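Long-range contacts in pectate lyase (Paenibacillus sp. 0602, PDB 5GT5), which cleaves polygalacturonate and partly methylated pectins by endo-acting elimination, probably with calcium as cofactor: residues Y288-M292 / L419-L423; V269-I273 / D293-A297; L335-I341 / R365-Y371. The protein carries 1 engineered substitution. All coordinates share one frame; numbering follows the deposited sequence.

From the N terminus, interaction 2 opens at 269-273 and closes a short loop at 293-297, joining strand 262-271 to the chain one coil later in the right-handed parallel beta-helix. Interaction 1 opens inside that loop, at 288-292, and closes only at the C-terminal helix 419-423, so the two cross. Interaction 3, 335-341 with 365-371, pairs further coils in series with interaction 2 and is nested inside the long loop of interaction 1. Backbone bonds link interaction 1 to both neighbours, tying successive parallel coils together while the late helix packs against them. The three thus illustrate how contacts of very different sequence span close one fold.

Interaction 1: Y288-M292 / L419-L423; sequences YNIIM and LNARL
Asn289 meets Leu419 through its CB and its backbone rather than through its amide. Asn289 CB lies 3.8 Å from Leu419 CD1, while Leu419 CD2 presses on the peptide itself, 3.4 Å from Asn289 C. Leu419 reaches this far because its CG stands opposite the backbone N (chi1 -173°), which sends both methyls out from the helix. The amide of Asn289 is occupied elsewhere: OD1 accepts from Asp414 N and ND2 donates to Lys338 O, so the left-handed backbone turn at this residue is fixed from two further parts of the chain.

Ile290 directs its side chain away from the helix and offers only its carbonyl, whose O is 3.6 Å from Leu419 CD2. Ile291 then turns back toward it. With CG1 lying beside the backbone N (chi1 -62°) and the chain extended beyond it, CD1 becomes the foremost atom of the strand. Ile291 CD1 sits 3.5 Å from Asn420 CA, and Asn420, crossing it at about a right angle, brings OD1 equally near. Alongside, Ile291 and Leu423 slide past each other in opposite directions, CD1 to CD1 at 3.8 Å; Ile291 CG1 is 4.0 Å from Leu419 CD2. Cutting Ile291 back to an alanine is likely to open a gap between the strand and helix 419-423, leaving Leu419 CD2, Leu423 CD1 and the Asn420 backbone without their common partner.

Leu423 also rests on Val269 and Trp190 of adjoining strands, so helix 419-423 packs across the outer side of several coils. Since these two segments meet through methyl groups, peptide atoms and the carbonyl oxygen of the Asn420 amide, with the Asn289 amide bonded elsewhere, their fit to each other probably rests on van der Waals packing rather than on directed polar bonds between the two.

Interaction 2: V269-I273 / D293-A297; sequences VYKDI and DATDA
Asp272 OD1 is gripped by two backbone amides in the first turn of the helix beginning at Thr295. Ala297 N donates to Asp272 OD1 over 3.1 Å, approaching from above the carboxylate plane, 56° out of it; Asp296 N adds a weak, strongly bent bond to the same oxygen. The grip follows from the torsion of Asp272, whose CG lies beside its own backbone N (chi1 -59°) and carries the carboxylate across to the helix. Its other oxygen, Asp272 OD2, lies 2.5 Å from Asp296 OD2, so close that one of the two acids probably holds a proton. Lys271, its chain bent at the end, brings NZ to 3.3 Å from Asp296 OD2 in a weak salt bridge and reaches Asp272 OD2 weakly as well, which would ease the meeting of the two acids.

Upstream, the backbones join in parallel: Asp293 N donates to Tyr270 O at 2.9 Å, and Asp293 O accepts from Asp272 N at 2.8 Å. Asp293 OD1 in turn takes Thr295 N, 3.1 Å away, and, on its syn lone pair, the hydroxyl Thr295 OG1; Lys342 is a further partner of that hydroxyl. This Asx turn spans the N-cap residue Ala294 and leads from a parallel beta bridge between successive coils of the right-handed beta-helix of polysaccharide lyase family 1 into a short outer helix.

Interaction 3: L335-I341 / R365-Y371; sequences LVEKSVI and RVADTIY
Lys338 leans across to Asp368 along much of its length. Its CB lies 4.2 Å from Asp368 O, and a bend at chi2 (-81°) turns the rest of the chain so that Lys338 CD and CE each come to 3.5 Å from Asp368 OD2, CE also lying near Asp368 CB. At the tip, Lys338 NZ forms a salt bridge of 2.6 Å with Asp368 OD2, on the anti lone pair of that oxygen. Asp368 OD1 has a second charged partner in Arg379.

Next to Asp368 in the chain, Thr369 OG1 is a relay: it accepts from Ser339 N at 3.2 Å and donates to Ala367 O at 2.9 Å. Lys338 N binds that same carbonyl, from the opposite face of its plane. Farther along, Ile341 CG2 meets the edge of the Tyr371 ring, 3.6 Å from CD1.

On both sides of the turn at Lys338 and Asp368 the strands are paired in parallel, 335-337 with 365-367 and 340-341 with 370-371, each residue opposite its counterpart thirty positions on. Toward the antiparallel neighbour, strand 378-380, Asp368 and Thr369 both face Gly380, a classic beta bulge. In-register stacking of turns and strands is characteristic of the right-handed parallel beta-helix of pectate lyases.

Interaction 1: Y288-M292 / L419-L423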
loop_
_atom_site.group_PDB
_atom_site.type_symbol
_atom_site.label_atom_id
_atom_site.label_comp_id
_atom_site.label_asym_id
_atom_site.label_seq_id
_atom_site.Cartn_x
_atom_site.Cartn_y
_atom_site.Cartn_z
ATOM N N TYR A 288 20.996 -5.178 -2.496
ATOM C CA TYR A 288 22.022 -5.715 -1.610
ATOM C C TYR A 288 22.288 -7.171 -1.904
ATOM O O TYR A 288 21.392 -7.923 -2.284
ATOM C CB TYR A 288 21.691 -5.482 -0.129
ATOM C CG TYR A 288 20.522 -6.258 0.491
ATOM C CD1 TYR A 288 19.218 -5.749 0.450
ATOM C CD2 TYR A 288 20.735 -7.475 1.176
ATOM C CE1 TYR A 288 18.175 -6.408 1.085
ATOM C CE2 TYR A 288 19.677 -8.156 1.803
ATOM C CZ TYR A 288 18.406 -7.623 1.724
ATOM O OH TYR A 288 17.359 -8.269 2.336
ATOM N N ASN A 289 23.546 -7.589 -1.754
ATOM C CA ASN A 289 23.915 -8.986 -1.989
ATOM C C ASN A 289 23.415 -9.468 -3.341
ATOM O O ASN A 289 22.837 -10.552 -3.445
ATOM C CB ASN A 289 23.367 -9.910 -0.889
ATOM C CG ASN A 289 24.045 -9.719 0.482
ATOM O OD1 ASN A 289 23.431 -10.044 1.500
ATOM N ND2 ASN A 289 25.290 -9.240 0.512
ATOM N N ILE A 290 23.640 -8.657 -4.377
ATOM C CA ILE A 290 23.372 -9.118 -5.750
ATOM C C ILE A 290 24.675 -9.345 -6.481
ATOM O O ILE A 290 25.728 -8.874 -6.029
ATOM C CB ILE A 290 22.436 -8.165 -6.566
ATOM C CG1 ILE A 290 23.086 -6.795 -6.837
ATOM C CG2 ILE A 290 21.069 -8.025 -5.830
ATOM C CD1 ILE A 290 22.371 -6.015 -7.957
ATOM N N ILE A 291 24.612 -10.081 -7.590
ATOM C CA ILE A 291 25.761 -10.329 -8.461
ATOM C C ILE A 291 25.425 -9.837 -9.854
ATOM O O ILE A 291 24.366 -10.199 -10.393
ATOM C CB ILE A 291 26.085 -11.821 -8.536
ATOM C CG1 ILE A 291 26.470 -12.328 -7.146
ATOM C CG2 ILE A 291 27.227 -12.084 -9.525
ATOM C CD1 ILE A 291 26.718 -13.814 -7.113
ATOM N N MET A 292 26.285 -8.986 -10.428
ATOM C CA MET A 292 26.167 -8.639 -11.844
ATOM C C MET A 292 27.401 -9.244 -12.479
ATOM O O MET A 292 28.497 -8.717 -12.298
ATOM C CB MET A 292 26.204 -7.126 -12.074
ATOM C CG MET A 292 25.195 -6.304 -11.258
ATOM S SD MET A 292 25.517 -4.547 -11.610
ATOM C CE MET A 292 24.674 -3.760 -10.242
ATOM N N LEU A 419 29.518 -14.569 -1.666
ATOM C CA LEU A 419 28.184 -14.437 -2.257
ATOM C C LEU A 419 28.037 -15.237 -3.548
ATOM O O LEU A 419 26.999 -15.848 -3.792
ATOM C CB LEU A 419 27.911 -12.955 -2.529
ATOM C CG LEU A 419 26.490 -12.618 -2.991
ATOM C CD1 LEU A 419 25.506 -12.910 -1.908
ATOM C CD2 LEU A 419 26.379 -11.144 -3.372
ATOM N N ASN A 420 29.072 -15.250 -4.389
ATOM C CA ASN A 420 28.973 -16.034 -5.610
ATOM C C ASN A 420 28.776 -17.506 -5.340
ATOM O O ASN A 420 27.931 -18.158 -5.980
ATOM C CB ASN A 420 30.198 -15.849 -6.503
ATOM C CG ASN A 420 29.931 -16.292 -7.923
ATOM O OD1 ASN A 420 29.373 -15.534 -8.716
ATOM N ND2 ASN A 420 30.320 -17.524 -8.253
ATOM N N ALA A 421 29.523 -18.035 -4.374
ATOM C CA ALA A 421 29.369 -19.437 -3.998
ATOM C C ALA A 421 27.963 -19.712 -3.470
ATOM O O ALA A 421 27.341 -20.723 -3.829
ATOM C CB ALA A 421 30.407 -19.825 -2.952
ATOM N N ARG A 422 27.442 -18.813 -2.638
ATOM C CA ARG A 422 26.100 -19.001 -2.061
ATOM C C ARG A 422 24.999 -18.973 -3.112
ATOM O O ARG A 422 24.104 -19.826 -3.098
ATOM C CB ARG A 422 25.820 -17.952 -0.977
ATOM C CG ARG A 422 24.387 -18.054 -0.369
ATOM C CD ARG A 422 24.267 -19.335 0.462
ATOM N NE ARG A 422 22.918 -19.581 0.982
ATOM C CZ ARG A 422 21.948 -20.160 0.298
ATOM N NH1 ARG A 422 22.146 -20.557 -0.947
ATOM N NH2 ARG A 422 20.760 -20.342 0.891
ATOM N N LEU A 423 25.048 -18.000 -4.009
ATOM C CA LEU A 423 23.958 -17.834 -4.959
ATOM C C LEU A 423 23.979 -18.799 -6.123
ATOM O O LEU A 423 22.941 -19.021 -6.736
ATOM C CB LEU A 423 23.939 -16.404 -5.495
ATOM C CG LEU A 423 23.706 -15.289 -4.468
ATOM C CD1 LEU A 423 23.452 -14.007 -5.220
ATOM C CD2 LEU A 423 22.554 -15.579 -3.470
#

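Interaction 2: V269-I273 / D293-A297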
loop_
_atom_site.group_PDB
_atom_site.type_symbol
_atom_site.label_atom_id
_atom_site.label_comp_id
_atom_site.label_asym_id
_atom_site.label_seq_id
_atom_site.Cartn_x
_atom_site.Cartn_y
_atom_site.Cartn_z
ATOM N N VAL A 269 21.067 -13.131 -8.989
ATOM C CA VAL A 269 22.195 -13.228 -9.931
ATOM C C VAL A 269 21.766 -12.692 -11.283
ATOM O O VAL A 269 20.762 -13.149 -11.845
ATOM C CB VAL A 269 22.681 -14.690 -10.089
ATOM C CG1 VAL A 269 23.796 -14.811 -11.151
ATOM C CG2 VAL A 269 23.152 -15.242 -8.758
ATOM N N TYR A 270 22.508 -11.704 -11.788
ATOM C CA TYR A 270 22.279 -11.123 -13.118
ATOM C C TYR A 270 23.440 -11.563 -13.986
ATOM O O TYR A 270 24.517 -10.956 -13.934
ATOM C CB TYR A 270 22.218 -9.580 -13.039
ATOM C CG TYR A 270 21.024 -9.100 -12.222
ATOM C CD1 TYR A 270 19.776 -8.946 -12.812
ATOM C CD2 TYR A 270 21.163 -8.819 -10.865
ATOM C CE1 TYR A 270 18.662 -8.567 -12.059
ATOM C CE2 TYR A 270 20.072 -8.394 -10.102
ATOM C CZ TYR A 270 18.823 -8.285 -10.709
ATOM O OH TYR A 270 17.752 -7.880 -9.950
ATOM N N LYS A 271 23.250 -12.662 -14.727
ATOM C CA LYS A 271 24.307 -13.239 -15.526
ATOM C C LYS A 271 24.150 -12.838 -16.973
ATOM O O LYS A 271 23.154 -13.186 -17.621
ATOM C CB LYS A 271 24.275 -14.765 -15.391
ATOM C CG LYS A 271 25.441 -15.423 -16.125
ATOM C CD LYS A 271 25.398 -16.958 -16.009
ATOM C CE LYS A 271 26.504 -17.620 -16.845
ATOM N NZ LYS A 271 26.080 -17.969 -18.238
ATOM N N ASP A 272 25.134 -12.079 -17.470
ATOM C CA ASP A 272 25.129 -11.620 -18.851
ATOM C C ASP A 272 23.875 -10.820 -19.156
ATOM O O ASP A 272 23.218 -11.003 -20.192
ATOM C CB ASP A 272 25.320 -12.802 -19.808
ATOM C CG ASP A 272 26.618 -13.535 -19.536
ATOM O OD1 ASP A 272 27.659 -12.840 -19.407
ATOM O OD2 ASP A 272 26.582 -14.789 -19.432
ATOM N N ILE A 273 23.570 -9.898 -18.236
ATOM C CA ILE A 273 22.561 -8.874 -18.435
ATOM C C ILE A 273 23.315 -7.574 -18.731
ATOM O O ILE A 273 24.167 -7.165 -17.950
ATOM C CB ILE A 273 21.682 -8.715 -17.155
ATOM C CG1 ILE A 273 21.221 -10.086 -16.627
ATOM C CG2 ILE A 273 20.554 -7.740 -17.423
ATOM C CD1 ILE A 273 20.416 -10.941 -17.621
ATOM N N ASP A 293 27.253 -10.356 -13.181
ATOM C CA ASP A 293 28.379 -11.072 -13.782
ATOM C C ASP A 293 28.177 -11.107 -15.279
ATOM O O ASP A 293 27.391 -11.928 -15.794
ATOM C CB ASP A 293 28.457 -12.488 -13.218
ATOM C CG ASP A 293 29.660 -13.234 -13.700
ATOM O OD1 ASP A 293 30.244 -12.863 -14.726
ATOM O OD2 ASP A 293 30.034 -14.217 -13.038
ATOM N N ALA A 294 28.900 -10.242 -15.984
ATOM C CA ALA A 294 28.759 -10.081 -17.436
ATOM C C ALA A 294 29.976 -10.682 -18.158
ATOM O O ALA A 294 30.319 -10.253 -19.255
ATOM C CB ALA A 294 28.601 -8.575 -17.807
ATOM N N THR A 295 30.592 -11.699 -17.560
ATOM C CA THR A 295 31.794 -12.341 -18.131
ATOM C C THR A 295 31.631 -12.741 -19.593
ATOM O O THR A 295 32.488 -12.432 -20.438
ATOM C CB THR A 295 32.168 -13.596 -17.323
ATOM O OG1 THR A 295 32.540 -13.219 -15.990
ATOM C CG2 THR A 295 33.360 -14.352 -17.991
ATOM N N ASP A 296 30.546 -13.435 -19.903
ATOM C CA ASP A 296 30.350 -13.916 -21.263
ATOM C C ASP A 296 30.024 -12.799 -22.238
ATOM O O ASP A 296 30.448 -12.811 -23.400
ATOM C CB ASP A 296 29.279 -14.989 -21.288
ATOM C CG ASP A 296 29.496 -16.046 -20.235
ATOM O OD1 ASP A 296 30.562 -16.679 -20.258
ATOM O OD2 ASP A 296 28.606 -16.228 -19.367
ATOM N N ALA A 297 29.294 -11.796 -21.785
ATOM C CA ALA A 297 29.063 -10.646 -22.646
ATOM C C ALA A 297 30.368 -9.914 -22.985
ATOM O O ALA A 297 30.587 -9.498 -24.138
ATOM C CB ALA A 297 28.075 -9.699 -21.994
#

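Interaction 3: L335-I341 / R365-Y371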
loop_
_atom_site.group_PDB
_atom_site.type_symbol
_atom_site.label_atom_id
_atom_site.label_comp_id
_atom_site.label_asym_id
_atom_site.label_seq_id
_atom_site.Cartn_x
_atom_site.Cartn_y
_atom_site.Cartn_z
ATOM N N LEU A 335 20.934 2.694 -3.976
ATOM C CA LEU A 335 22.051 2.201 -3.183
ATOM C C LEU A 335 22.277 0.743 -3.531
ATOM O O LEU A 335 21.340 -0.069 -3.475
ATOM C CB LEU A 335 21.755 2.336 -1.689
ATOM C CG LEU A 335 22.780 1.662 -0.770
ATOM C CD1 LEU A 335 24.125 2.397 -0.794
ATOM C CD2 LEU A 335 22.241 1.505 0.667
ATOM N N VAL A 336 23.506 0.410 -3.906
ATOM C CA VAL A 336 23.962 -0.986 -4.077
ATOM C C VAL A 336 24.955 -1.289 -2.986
ATOM O O VAL A 336 25.888 -0.501 -2.780
ATOM C CB VAL A 336 24.637 -1.189 -5.426
ATOM C CG1 VAL A 336 25.150 -2.622 -5.540
ATOM C CG2 VAL A 336 23.658 -0.849 -6.568
ATOM N N GLU A 337 24.775 -2.386 -2.258
ATOM C CA GLU A 337 25.750 -2.737 -1.229
ATOM C C GLU A 337 26.066 -4.212 -1.144
ATOM O O GLU A 337 25.226 -5.069 -1.454
ATOM C CB GLU A 337 25.383 -2.178 0.139
ATOM C CG GLU A 337 24.155 -2.737 0.727
ATOM C CD GLU A 337 23.685 -1.996 1.990
ATOM O OE1 GLU A 337 24.512 -1.412 2.744
ATOM O OE2 GLU A 337 22.459 -1.962 2.195
ATOM N N LYS A 338 27.281 -4.508 -0.695
ATOM C CA LYS A 338 27.692 -5.864 -0.395
ATOM C C LYS A 338 27.418 -6.768 -1.579
ATOM O O LYS A 338 26.883 -7.857 -1.445
ATOM C CB LYS A 338 26.984 -6.355 0.882
ATOM C CG LYS A 338 27.246 -5.514 2.130
ATOM C CD LYS A 338 28.576 -5.856 2.797
ATOM C CE LYS A 338 28.783 -5.001 4.059
ATOM N NZ LYS A 338 30.138 -5.233 4.644
ATOM N N SER A 339 27.774 -6.285 -2.757
ATOM C CA SER A 339 27.502 -7.022 -3.978
ATOM C C SER A 339 28.796 -7.416 -4.685
ATOM O O SER A 339 29.893 -7.097 -4.200
ATOM C CB SER A 339 26.590 -6.187 -4.864
ATOM O OG SER A 339 25.305 -6.071 -4.237
ATOM N N VAL A 340 28.657 -8.160 -5.783
ATOM C CA VAL A 340 29.772 -8.580 -6.630
ATOM C C VAL A 340 29.472 -8.173 -8.068
ATOM O O VAL A 340 28.394 -8.490 -8.595
ATOM C CB VAL A 340 29.926 -10.115 -6.562
ATOM C CG1 VAL A 340 31.031 -10.561 -7.511
ATOM C CG2 VAL A 340 30.196 -10.559 -5.115
ATOM N N ILE A 341 30.404 -7.459 -8.699
ATOM C CA ILE A 341 30.243 -6.984 -10.072
ATOM C C ILE A 341 31.464 -7.419 -10.854
ATOM O O ILE A 341 32.606 -7.108 -10.469
ATOM C CB ILE A 341 30.096 -5.446 -10.107
ATOM C CG1 ILE A 341 28.835 -5.049 -9.310
ATOM C CG2 ILE A 341 29.978 -4.925 -11.533
ATOM C CD1 ILE A 341 28.607 -3.553 -9.223
ATOM N N ARG A 365 24.905 5.455 -4.911
ATOM C CA ARG A 365 26.027 5.088 -4.055
ATOM C C ARG A 365 26.204 3.592 -4.055
ATOM O O ARG A 365 25.223 2.860 -4.142
ATOM C CB ARG A 365 25.738 5.544 -2.610
ATOM C CG ARG A 365 26.726 5.049 -1.555
ATOM C CD ARG A 365 26.469 5.749 -0.232
ATOM N NE ARG A 365 26.926 7.131 -0.299
ATOM C CZ ARG A 365 26.805 8.019 0.685
ATOM N NH1 ARG A 365 26.194 7.689 1.816
ATOM N NH2 ARG A 365 27.270 9.253 0.516
ATOM N N VAL A 366 27.451 3.137 -3.976
ATOM C CA VAL A 366 27.765 1.733 -3.797
ATOM C C VAL A 366 28.618 1.602 -2.542
ATOM O O VAL A 366 29.611 2.360 -2.354
ATOM C CB VAL A 366 28.519 1.180 -5.016
ATOM C CG1 VAL A 366 28.790 -0.328 -4.832
ATOM C CG2 VAL A 366 27.719 1.428 -6.264
ATOM N N ALA A 367 28.280 0.628 -1.713
ATOM C CA ALA A 367 28.966 0.350 -0.448
ATOM C C ALA A 367 29.534 -1.062 -0.461
ATOM O O ALA A 367 28.891 -2.010 -0.929
ATOM C CB ALA A 367 28.017 0.489 0.719
ATOM N N ASP A 368 30.748 -1.185 0.076
ATOM C CA ASP A 368 31.480 -2.451 0.225
ATOM C C ASP A 368 31.135 -3.521 -0.798
ATOM O O ASP A 368 30.520 -4.548 -0.476
ATOM C CB ASP A 368 31.325 -2.999 1.652
ATOM C CG ASP A 368 32.321 -4.099 1.968
ATOM O OD1 ASP A 368 33.424 -4.097 1.376
ATOM O OD2 ASP A 368 31.995 -4.977 2.795
ATOM N N THR A 369 31.536 -3.265 -2.037
ATOM C CA THR A 369 31.235 -4.145 -3.156
ATOM C C THR A 369 32.506 -4.561 -3.853
ATOM O O THR A 369 33.455 -3.782 -3.973
ATOM C CB THR A 369 30.269 -3.412 -4.084
ATOM O OG1 THR A 369 28.981 -3.448 -3.465
ATOM C CG2 THR A 369 30.141 -4.047 -5.428
ATOM N N ILE A 370 32.538 -5.814 -4.277
ATOM C CA ILE A 370 33.653 -6.384 -5.014
ATOM C C ILE A 370 33.471 -6.141 -6.502
ATOM O O ILE A 370 32.399 -6.416 -7.046
ATOM C CB ILE A 370 33.751 -7.894 -4.694
ATOM C CG1 ILE A 370 34.125 -8.060 -3.213
ATOM C CG2 ILE A 370 34.762 -8.604 -5.599
ATOM C CD1 ILE A 370 34.085 -9.537 -2.719
ATOM N N TYR A 371 34.508 -5.609 -7.148
ATOM C CA TYR A 371 34.456 -5.272 -8.556
ATOM C C TYR A 371 35.678 -5.811 -9.275
ATOM O O TYR A 371 36.807 -5.747 -8.752
ATOM C CB TYR A 371 34.386 -3.752 -8.720
ATOM C CG TYR A 371 34.357 -3.293 -10.139
ATOM C CD1 TYR A 371 33.188 -3.382 -10.899
ATOM C CD2 TYR A 371 35.504 -2.790 -10.738
ATOM C CE1 TYR A 371 33.177 -2.945 -12.239
ATOM C CE2 TYR A 371 35.516 -2.371 -12.060
ATOM C CZ TYR A 371 34.348 -2.448 -12.811
ATOM O OH TYR A 371 34.367 -2.011 -14.112
#